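Local atomic coordinates of mandelate racemase/muconate lactonizing enzyme family protein (Azoarcus sp., PDB entry 2QDE), a protein that belongs to the mandelate racemase/muconate lactonizing enzyme family of the enolase superfamily and, in this model, carries a barium ion in its barrel domain. Residues D99-K104 against A249-D254; V107-H112 against I269-A274; H253-I258 against Q281-L286. All coordinates share one frame; numbering follows the deposited sequence.

Contact 1: residues D99-K104 against A249-D254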
loop_
_atom_site.group_PDB
_atom_site.type_symbol
_atom_site.label_atom_id
_atom_site.label_comp_id
_atom_site.label_asym_id
_atom_site.label_seq_id
_atom_site.Cartn_x
_atom_site.Cartn_y
_atom_site.Cartn_z
ATOM N N ASP A 99 -4.014 -3.128 -30.484
ATOM C CA ASP A 99 -5.165 -2.230 -30.622
ATOM C C ASP A 99 -6.097 -2.638 -31.776
ATOM O O ASP A 99 -6.355 -3.822 -31.968
ATOM C CB ASP A 99 -4.693 -0.779 -30.807
ATOM C CG ASP A 99 -3.853 -0.280 -29.639
ATOM O OD1 ASP A 99 -4.249 -0.509 -28.478
ATOM O OD2 ASP A 99 -2.805 0.350 -29.875
ATOM N N ASN A 100 -6.615 -1.664 -32.525
ATOM C CA ASN A 100 -7.524 -1.952 -33.644
ATOM C C ASN A 100 -8.783 -2.671 -33.173
ATOM O O ASN A 100 -9.338 -3.507 -33.887
ATOM C CB ASN A 100 -6.821 -2.819 -34.695
ATOM C CG ASN A 100 -5.799 -2.047 -35.492
ATOM O OD1 ASN A 100 -6.119 -1.443 -36.518
ATOM N ND2 ASN A 100 -4.561 -2.043 -35.013
ATOM N N ASN A 101 -9.234 -2.328 -31.974
ATOM C CA ASN A 101 -10.412 -2.944 -31.378
ATOM C C ASN A 101 -11.664 -2.918 -32.252
ATOM O O ASN A 101 -12.389 -3.909 -32.306
ATOM C CB ASN A 101 -10.716 -2.283 -30.031
ATOM C CG ASN A 101 -9.582 -2.447 -29.039
ATOM O OD1 ASN A 101 -8.417 -2.227 -29.372
ATOM N ND2 ASN A 101 -9.916 -2.832 -27.813
ATOM N N GLN A 102 -11.924 -1.802 -32.931
ATOM C CA GLN A 102 -13.122 -1.710 -33.768
ATOM C C GLN A 102 -13.063 -2.645 -34.975
ATOM O O GLN A 102 -14.078 -3.224 -35.368
ATOM C CB GLN A 102 -13.340 -0.268 -34.223
ATOM C CG GLN A 102 -14.568 -0.060 -35.103
ATOM C CD GLN A 102 -14.920 1.408 -35.264
ATOM O OE1 GLN A 102 -14.051 2.269 -35.195
ATOM N NE2 GLN A 102 -16.198 1.698 -35.490
ATOM N N ALA A 103 -11.873 -2.787 -35.554
ATOM C CA ALA A 103 -11.672 -3.672 -36.699
ATOM C C ALA A 103 -11.882 -5.114 -36.236
ATOM O O ALA A 103 -12.550 -5.902 -36.908
ATOM C CB ALA A 103 -10.269 -3.497 -37.256
ATOM N N LYS A 104 -11.308 -5.447 -35.083
ATOM C CA LYS A 104 -11.444 -6.789 -34.522
ATOM C C LYS A 104 -12.912 -7.062 -34.195
ATOM O O LYS A 104 -13.427 -8.150 -34.462
ATOM C CB LYS A 104 -10.612 -6.931 -33.243
ATOM C CG LYS A 104 -9.104 -6.878 -33.439
ATOM C CD LYS A 104 -8.389 -6.819 -32.087
ATOM C CE LYS A 104 -6.880 -6.881 -32.240
ATOM N NZ LYS A 104 -6.172 -6.605 -30.961
ATOM N N ALA A 249 -12.243 2.610 -19.380
ATOM C CA ALA A 249 -12.572 1.185 -19.319
ATOM C C ALA A 249 -12.608 0.528 -20.692
ATOM O O ALA A 249 -13.684 0.293 -21.253
ATOM C CB ALA A 249 -13.913 0.993 -18.627
ATOM N N GLN A 250 -11.434 0.213 -21.226
ATOM C CA GLN A 250 -11.360 -0.412 -22.539
ATOM C C GLN A 250 -10.870 -1.862 -22.508
ATOM O O GLN A 250 -11.539 -2.768 -23.015
ATOM C CB GLN A 250 -10.456 0.422 -23.448
ATOM C CG GLN A 250 -10.255 -0.158 -24.830
ATOM C CD GLN A 250 -9.289 0.663 -25.650
ATOM O OE1 GLN A 250 -9.519 1.851 -25.896
ATOM N NE2 GLN A 250 -8.199 0.042 -26.076
ATOM N N GLU A 251 -9.703 -2.079 -21.919
ATOM C CA GLU A 251 -9.121 -3.415 -21.844
ATOM C C GLU A 251 -9.365 -4.069 -20.487
ATOM O O GLU A 251 -9.656 -3.386 -19.500
ATOM C CB GLU A 251 -7.611 -3.348 -22.095
ATOM C CG GLU A 251 -7.192 -2.651 -23.394
ATOM C CD GLU A 251 -7.723 -3.335 -24.648
ATOM O OE1 GLU A 251 -8.027 -4.544 -24.594
ATOM O OE2 GLU A 251 -7.819 -2.660 -25.696
ATOM N N LEU A 252 -9.236 -5.392 -20.442
ATOM C CA LEU A 252 -9.431 -6.121 -19.199
ATOM C C LEU A 252 -8.513 -5.565 -18.112
ATOM O O LEU A 252 -8.954 -5.340 -16.991
ATOM C CB LEU A 252 -9.152 -7.613 -19.395
ATOM C CG LEU A 252 -10.109 -8.397 -20.292
ATOM C CD1 LEU A 252 -9.716 -9.865 -20.256
ATOM C CD2 LEU A 252 -11.550 -8.224 -19.820
ATOM N N HIS A 253 -7.246 -5.326 -18.442
ATOM C CA HIS A 253 -6.334 -4.788 -17.442
ATOM C C HIS A 253 -6.704 -3.360 -17.019
ATOM O O HIS A 253 -6.366 -2.940 -15.907
ATOM C CB HIS A 253 -4.868 -4.867 -17.908
ATOM C CG HIS A 253 -4.575 -4.124 -19.173
ATOM N ND1 HIS A 253 -4.853 -4.636 -20.421
ATOM C CD2 HIS A 253 -4.001 -2.915 -19.380
ATOM C CE1 HIS A 253 -4.459 -3.775 -21.343
ATOM N NE2 HIS A 253 -3.939 -2.723 -20.736
ATOM N N ASP A 254 -7.405 -2.619 -17.882
ATOM C CA ASP A 254 -7.842 -1.267 -17.514
ATOM C C ASP A 254 -8.875 -1.429 -16.395
ATOM O O ASP A 254 -8.852 -0.705 -15.396
ATOM C CB ASP A 254 -8.518 -0.529 -18.686
ATOM C CG ASP A 254 -7.558 -0.192 -19.820
ATOM O OD1 ASP A 254 -6.368 0.085 -19.547
ATOM O OD2 ASP A 254 -8.006 -0.185 -20.990
HETATM O O HOH W 1 -6.408 1.303 -28.332
#
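N101 reaches across from the first turn of helix 101-119 and gives an amide N-H to the carboxylate of E251, with ND2 3.0 Å from E251 OE2. The bond is nearly straight (165°) and the oxygen lies in the plane of the N101 amide. ND2 meets OE2 on the syn side of the carboxylate, somewhat out of its plane; the amide and carboxylate planes stand 66° apart. The same ND2 is also bonded to the backbone O of K273, so this one amide nitrogen serves two acceptors of the barrel domain.

OE2 has a second donor in the neighbouring side chain: Q250 NE2 stands 2.8 Å from E251 OE2 and arrives on the anti side, its N-H almost in line with the oxygen. The two N-H groups thus use different flanks of one oxygen, which would favour an ionised carboxylate. E251 comes within reach because its chain folds back at chi2 (-61°), whereas Q250, extended beyond CG, carries NE2 to the same oxygen. Q250 NE2 also donates to a water at 3.1 Å, and that water makes a weak bond to D99 OD1, so the water links the two segments a second time.

Behind this shell, E251 is the N-cap of helix 252-261, and its backbone N donates to D254 OD2 at 2.7 Å; this is the half of a capping box made by the N3 side chain. On the other segment, K104 NZ makes a salt bridge to D94 and a weak bond back to D99 O. N100 bonds through ND2 to G59 O of a second subunit. The contact therefore ties the start of helix 101-119, which rests on helix 62-78, to the start of barrel helix 252-261, whose L252 packs on helix 277-290.

Contact 2: residues V107-H112 against I269-A274; sequences VDFALH and IKTQKA
F109 and T271 meet at the seam between the N-terminal capping domain and the enolase-type barrel, where helix 101-119 faces the short helix 271-274 that follows barrel strand 266-269. The tip of the phenyl ring does the touching: F109 CZ lies 3.4 Å from T271 OG1 and 3.6 Å from T271 CB, an oblique approach. The threonine chi1 of 47° sets OG1 between the backbone N and the carbonyl carbon, the side from which F109 CZ approaches; CB lies next to it. Q272 adds a looser contact from the rim, its CG being 4.3 Å from F109 CE2 and close to the ring plane. Its amide is engaged beyond the contact, NE2 donating to A50 O and E305 OE2.

One turn on, H112 ND1 bonds to D108 O at 2.9 Å. The backbone N of H112 reaches the same oxygen from the opposite face of the carbonyl plane. The D108 carboxylate accepts from the backbone N atoms of L277 and L278, which open helix 277-290. F109 and T271 also rest on L277 of that helix, while V107 and L111 turn to helix 86-96 and strand 31-40 of the capping domain.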
loop_
_atom_site.group_PDB
_atom_site.type_symbol
_atom_site.label_atom_id
_atom_site.label_comp_id
_atom_site.label_asym_id
_atom_site.label_seq_id
_atom_site.Cartn_x
_atom_site.Cartn_y
_atom_site.Cartn_z
ATOM N N VAL A 107 -14.996 -8.013 -37.222
ATOM C CA VAL A 107 -14.778 -9.391 -37.637
ATOM C C VAL A 107 -15.591 -10.320 -36.733
ATOM O O VAL A 107 -16.284 -11.221 -37.202
ATOM C CB VAL A 107 -13.278 -9.760 -37.532
ATOM C CG1 VAL A 107 -13.087 -11.259 -37.757
ATOM C CG2 VAL A 107 -12.481 -8.964 -38.552
ATOM N N ASP A 108 -15.499 -10.073 -35.430
ATOM C CA ASP A 108 -16.210 -10.854 -34.418
ATOM C C ASP A 108 -17.721 -10.848 -34.672
ATOM O O ASP A 108 -18.381 -11.885 -34.557
ATOM C CB ASP A 108 -15.896 -10.272 -33.029
ATOM C CG ASP A 108 -16.749 -10.873 -31.921
ATOM O OD1 ASP A 108 -16.206 -11.611 -31.068
ATOM O OD2 ASP A 108 -17.967 -10.603 -31.898
ATOM N N PHE A 109 -18.264 -9.681 -35.011
ATOM C CA PHE A 109 -19.697 -9.547 -35.276
ATOM C C PHE A 109 -20.137 -10.442 -36.431
ATOM O O PHE A 109 -21.158 -11.126 -36.334
ATOM C CB PHE A 109 -20.074 -8.103 -35.628
ATOM C CG PHE A 109 -19.795 -7.101 -34.535
ATOM C CD1 PHE A 109 -19.646 -7.505 -33.205
ATOM C CD2 PHE A 109 -19.695 -5.745 -34.841
ATOM C CE1 PHE A 109 -19.398 -6.567 -32.196
ATOM C CE2 PHE A 109 -19.448 -4.798 -33.844
ATOM C CZ PHE A 109 -19.300 -5.213 -32.521
ATOM N N ALA A 110 -19.367 -10.421 -37.519
ATOM C CA ALA A 110 -19.682 -11.218 -38.703
ATOM C C ALA A 110 -19.489 -12.707 -38.454
ATOM O O ALA A 110 -20.154 -13.534 -39.067
ATOM C CB ALA A 110 -18.826 -10.765 -39.900
ATOM N N LEU A 111 -18.574 -13.059 -37.560
ATOM C CA LEU A 111 -18.354 -14.470 -37.261
ATOM C C LEU A 111 -19.581 -15.016 -36.528
ATOM O O LEU A 111 -20.089 -16.089 -36.867
ATOM C CB LEU A 111 -17.087 -14.655 -36.413
ATOM C CG LEU A 111 -15.758 -14.583 -37.176
ATOM C CD1 LEU A 111 -14.592 -14.464 -36.203
ATOM C CD2 LEU A 111 -15.604 -15.829 -38.050
ATOM N N HIS A 112 -20.065 -14.270 -35.536
ATOM C CA HIS A 112 -21.240 -14.700 -34.781
ATOM C C HIS A 112 -22.461 -14.784 -35.692
ATOM O O HIS A 112 -23.287 -15.681 -35.551
ATOM C CB HIS A 112 -21.548 -13.738 -33.630
ATOM C CG HIS A 112 -20.684 -13.939 -32.424
ATOM N ND1 HIS A 112 -19.418 -13.402 -32.315
ATOM C CD2 HIS A 112 -20.901 -14.627 -31.277
ATOM C CE1 HIS A 112 -18.894 -13.749 -31.152
ATOM N NE2 HIS A 112 -19.773 -14.492 -30.503
ATOM N N ILE A 269 -19.822 0.694 -21.651
ATOM C CA ILE A 269 -19.142 -0.177 -22.591
ATOM C C ILE A 269 -19.679 0.041 -24.004
ATOM O O ILE A 269 -20.777 0.556 -24.185
ATOM C CB ILE A 269 -19.348 -1.664 -22.210
ATOM C CG1 ILE A 269 -18.478 -2.568 -23.091
ATOM C CG2 ILE A 269 -20.814 -2.047 -22.380
ATOM C CD1 ILE A 269 -18.624 -4.047 -22.786
ATOM N N LYS A 270 -18.872 -0.318 -24.997
ATOM C CA LYS A 270 -19.278 -0.273 -26.403
ATOM C C LYS A 270 -18.649 -1.535 -26.968
ATOM O O LYS A 270 -17.484 -1.819 -26.694
ATOM C CB LYS A 270 -18.737 0.960 -27.145
ATOM C CG LYS A 270 -19.455 2.262 -26.814
ATOM C CD LYS A 270 -19.128 3.345 -27.831
ATOM C CE LYS A 270 -19.798 4.675 -27.487
ATOM N NZ LYS A 270 -19.315 5.220 -26.199
ATOM N N THR A 271 -19.415 -2.309 -27.726
ATOM C CA THR A 271 -18.881 -3.536 -28.294
ATOM C C THR A 271 -17.641 -3.275 -29.145
ATOM O O THR A 271 -16.737 -4.100 -29.188
ATOM C CB THR A 271 -19.948 -4.284 -29.127
ATOM O OG1 THR A 271 -20.610 -3.365 -30.002
ATOM C CG2 THR A 271 -20.976 -4.922 -28.208
ATOM N N GLN A 272 -17.589 -2.122 -29.804
ATOM C CA GLN A 272 -16.431 -1.798 -30.631
ATOM C C GLN A 272 -15.208 -1.424 -29.788
ATOM O O GLN A 272 -14.072 -1.617 -30.212
ATOM C CB GLN A 272 -16.765 -0.659 -31.606
ATOM C CG GLN A 272 -17.789 -1.040 -32.668
ATOM C CD GLN A 272 -19.210 -0.690 -32.279
ATOM O OE1 GLN A 272 -19.550 -0.635 -31.094
ATOM N NE2 GLN A 272 -20.056 -0.460 -33.282
ATOM N N LYS A 273 -15.440 -0.888 -28.595
ATOM C CA LYS A 273 -14.333 -0.517 -27.721
ATOM C C LYS A 273 -13.731 -1.786 -27.127
ATOM O O LYS A 273 -12.508 -1.956 -27.083
ATOM C CB LYS A 273 -14.827 0.399 -26.600
ATOM C CG LYS A 273 -13.750 0.805 -25.607
ATOM C CD LYS A 273 -14.301 1.719 -24.511
ATOM C CE LYS A 273 -15.428 1.052 -23.721
ATOM N NZ LYS A 273 -15.870 1.894 -22.568
ATOM N N ALA A 274 -14.610 -2.676 -26.676
ATOM C CA ALA A 274 -14.200 -3.943 -26.074
ATOM C C ALA A 274 -13.437 -4.806 -27.075
ATOM O O ALA A 274 -12.519 -5.537 -26.700
ATOM C CB ALA A 274 -15.421 -4.697 -25.557
#

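Contact 3: residues H253-I258 against Q281-L286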
loop_
_atom_site.group_PDB
_atom_site.type_symbol
_atom_site.label_atom_id
_atom_site.label_comp_id
_atom_site.label_asym_id
_atom_site.label_seq_id
_atom_site.Cartn_x
_atom_site.Cartn_y
_atom_site.Cartn_z
ATOM N N HIS A 253 -7.246 -5.326 -18.442
ATOM C CA HIS A 253 -6.334 -4.788 -17.442
ATOM C C HIS A 253 -6.704 -3.360 -17.019
ATOM O O HIS A 253 -6.366 -2.940 -15.907
ATOM C CB HIS A 253 -4.868 -4.867 -17.908
ATOM C CG HIS A 253 -4.575 -4.124 -19.173
ATOM N ND1 HIS A 253 -4.853 -4.636 -20.421
ATOM C CD2 HIS A 253 -4.001 -2.915 -19.380
ATOM C CE1 HIS A 253 -4.459 -3.775 -21.343
ATOM N NE2 HIS A 253 -3.939 -2.723 -20.736
ATOM N N ASP A 254 -7.405 -2.619 -17.882
ATOM C CA ASP A 254 -7.842 -1.267 -17.514
ATOM C C ASP A 254 -8.875 -1.429 -16.395
ATOM O O ASP A 254 -8.852 -0.705 -15.396
ATOM C CB ASP A 254 -8.518 -0.529 -18.686
ATOM C CG ASP A 254 -7.558 -0.192 -19.820
ATOM O OD1 ASP A 254 -6.368 0.085 -19.547
ATOM O OD2 ASP A 254 -8.006 -0.185 -20.990
ATOM N N LEU A 255 -9.787 -2.381 -16.582
ATOM C CA LEU A 255 -10.830 -2.645 -15.597
ATOM C C LEU A 255 -10.207 -3.058 -14.265
ATOM O O LEU A 255 -10.691 -2.676 -13.199
ATOM C CB LEU A 255 -11.782 -3.738 -16.107
ATOM C CG LEU A 255 -12.967 -3.307 -16.992
ATOM C CD1 LEU A 255 -12.510 -2.381 -18.105
ATOM C CD2 LEU A 255 -13.629 -4.550 -17.583
ATOM N N LEU A 256 -9.130 -3.837 -14.334
ATOM C CA LEU A 256 -8.434 -4.279 -13.127
ATOM C C LEU A 256 -7.858 -3.059 -12.410
ATOM O O LEU A 256 -8.016 -2.906 -11.201
ATOM C CB LEU A 256 -7.304 -5.251 -13.480
ATOM C CG LEU A 256 -6.386 -5.634 -12.315
ATOM C CD1 LEU A 256 -7.204 -6.242 -11.192
ATOM C CD2 LEU A 256 -5.325 -6.606 -12.796
ATOM N N ALA A 257 -7.198 -2.189 -13.166
ATOM C CA ALA A 257 -6.613 -0.991 -12.581
ATOM C C ALA A 257 -7.710 -0.101 -12.003
ATOM O O ALA A 257 -7.517 0.543 -10.966
ATOM C CB ALA A 257 -5.803 -0.224 -13.629
ATOM N N ILE A 258 -8.867 -0.074 -12.659
ATOM C CA ILE A 258 -9.965 0.747 -12.175
ATOM C C ILE A 258 -10.470 0.277 -10.818
ATOM O O ILE A 258 -10.701 1.091 -9.928
ATOM C CB ILE A 258 -11.143 0.771 -13.176
ATOM C CG1 ILE A 258 -10.746 1.575 -14.417
ATOM C CG2 ILE A 258 -12.374 1.387 -12.522
ATOM C CD1 ILE A 258 -11.768 1.529 -15.541
ATOM N N GLN A 281 -17.882 -10.129 -23.505
ATOM C CA GLN A 281 -18.293 -11.051 -22.444
ATOM C C GLN A 281 -17.219 -11.117 -21.358
ATOM O O GLN A 281 -17.528 -11.178 -20.170
ATOM C CB GLN A 281 -18.545 -12.452 -23.013
ATOM C CG GLN A 281 -19.724 -12.537 -23.978
ATOM C CD GLN A 281 -19.949 -13.945 -24.485
ATOM O OE1 GLN A 281 -20.921 -14.613 -24.110
ATOM N NE2 GLN A 281 -19.041 -14.411 -25.330
ATOM N N ARG A 282 -15.956 -11.109 -21.774
ATOM C CA ARG A 282 -14.853 -11.147 -20.819
ATOM C C ARG A 282 -14.861 -9.838 -20.018
ATOM O O ARG A 282 -14.714 -9.838 -18.801
ATOM C CB ARG A 282 -13.524 -11.322 -21.563
ATOM C CG ARG A 282 -13.430 -12.644 -22.333
ATOM C CD ARG A 282 -12.129 -12.756 -23.114
ATOM N NE ARG A 282 -12.033 -14.032 -23.824
ATOM C CZ ARG A 282 -11.144 -14.300 -24.777
ATOM N NH1 ARG A 282 -10.258 -13.385 -25.150
ATOM N NH2 ARG A 282 -11.145 -15.489 -25.366
ATOM N N TRP A 283 -15.047 -8.735 -20.732
ATOM C CA TRP A 283 -15.106 -7.391 -20.161
ATOM C C TRP A 283 -16.191 -7.352 -19.074
ATOM O O TRP A 283 -15.982 -6.827 -17.977
ATOM C CB TRP A 283 -15.463 -6.414 -21.283
ATOM C CG TRP A 283 -15.211 -4.950 -21.036
ATOM C CD1 TRP A 283 -14.196 -4.204 -21.561
ATOM C CD2 TRP A 283 -16.059 -4.032 -20.335
ATOM N NE1 TRP A 283 -14.367 -2.880 -21.248
ATOM C CE2 TRP A 283 -15.502 -2.743 -20.495
ATOM C CE3 TRP A 283 -17.241 -4.172 -19.594
ATOM C CZ2 TRP A 283 -16.090 -1.594 -19.941
ATOM C CZ3 TRP A 283 -17.827 -3.029 -19.043
ATOM C CH2 TRP A 283 -17.250 -1.759 -19.222
ATOM N N LEU A 284 -17.347 -7.927 -19.396
ATOM C CA LEU A 284 -18.481 -7.963 -18.482
ATOM C C LEU A 284 -18.250 -8.906 -17.301
ATOM O O LEU A 284 -18.953 -8.839 -16.293
ATOM C CB LEU A 284 -19.758 -8.336 -19.252
ATOM C CG LEU A 284 -20.254 -7.227 -20.195
ATOM C CD1 LEU A 284 -21.452 -7.701 -21.001
ATOM C CD2 LEU A 284 -20.617 -5.987 -19.384
ATOM N N THR A 285 -17.268 -9.790 -17.427
ATOM C CA THR A 285 -16.935 -10.696 -16.331
ATOM C C THR A 285 -16.235 -9.860 -15.264
ATOM O O THR A 285 -16.505 -9.988 -14.069
ATOM C CB THR A 285 -15.989 -11.815 -16.795
ATOM O OG1 THR A 285 -16.686 -12.668 -17.706
ATOM C CG2 THR A 285 -15.499 -12.638 -15.607
ATOM N N LEU A 286 -15.329 -8.995 -15.707
ATOM C CA LEU A 286 -14.620 -8.125 -14.779
ATOM C C LEU A 286 -15.603 -7.134 -14.157
ATOM O O LEU A 286 -15.495 -6.809 -12.976
ATOM C CB LEU A 286 -13.493 -7.379 -15.504
ATOM C CG LEU A 286 -12.105 -8.026 -15.445
ATOM C CD1 LEU A 286 -12.160 -9.499 -15.851
ATOM C CD2 LEU A 286 -11.172 -7.259 -16.361
#
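L255 is the main side chain by which helix 252-261 packs on W283 and L286 of helix 277-290; the two are outer helices of the enolase-type barrel joined through strand 266-269 and the short helix 271-274. The short segments run almost parallel, 10° apart, with their axes 9.9 Å from each other.

Starting at the root, L255 CB lies 3.6 Å from L286 CD2, the two leucines meeting obliquely. From CG the chain forks. CD1 goes over the indole of W283 and comes 3.7 Å from its NE1. CD2 sits between W283 and L286: it is 3.5 Å from L286 CB, and it stands 3.7 Å from the centroid of the five-membered ring of W283, only 10° off the ring normal, a CH-pi contact over the face. One branched tip therefore lies across the pyrrole part of the indole, with the leucine and tryptophan side chains crossing at about a right angle.

In W283, a chi1 of -163° puts CG anti to the backbone N and sends the ring toward strand 266-269, where it packs on L267 and I269. Its NE1 donates to A249 O, fixing the rotation of the indole. At the third subunit, another copy of this protein, L256 packs on that subunit's L256 and R282 on its T285. The tightest approach across the two helices is to the backbone: L255 CD2 lies 3.3 Å from W283 O.

How the contacts relate
Helix 101-119 supplies both first partners: its start closes a loop of well over a hundred residues onto 249-254 in contact 1, and its next turns close a similar one onto 269-274 in contact 2. Segments of these two loops alternate, so they cross. Contact 3 is far shorter, spanning strand 266-269 and helix 271-274; it starts on H253 and D254, where contact 1 ends, and it crosses contact 2. The first two contacts tie the capping domain to the barrel, and the third joins adjacent barrel helices. All three touch one another: L252 O packs against L286 CD2 between contacts 1 and 3, and A274 CB approaches W283 CD1 between contacts 2 and 3.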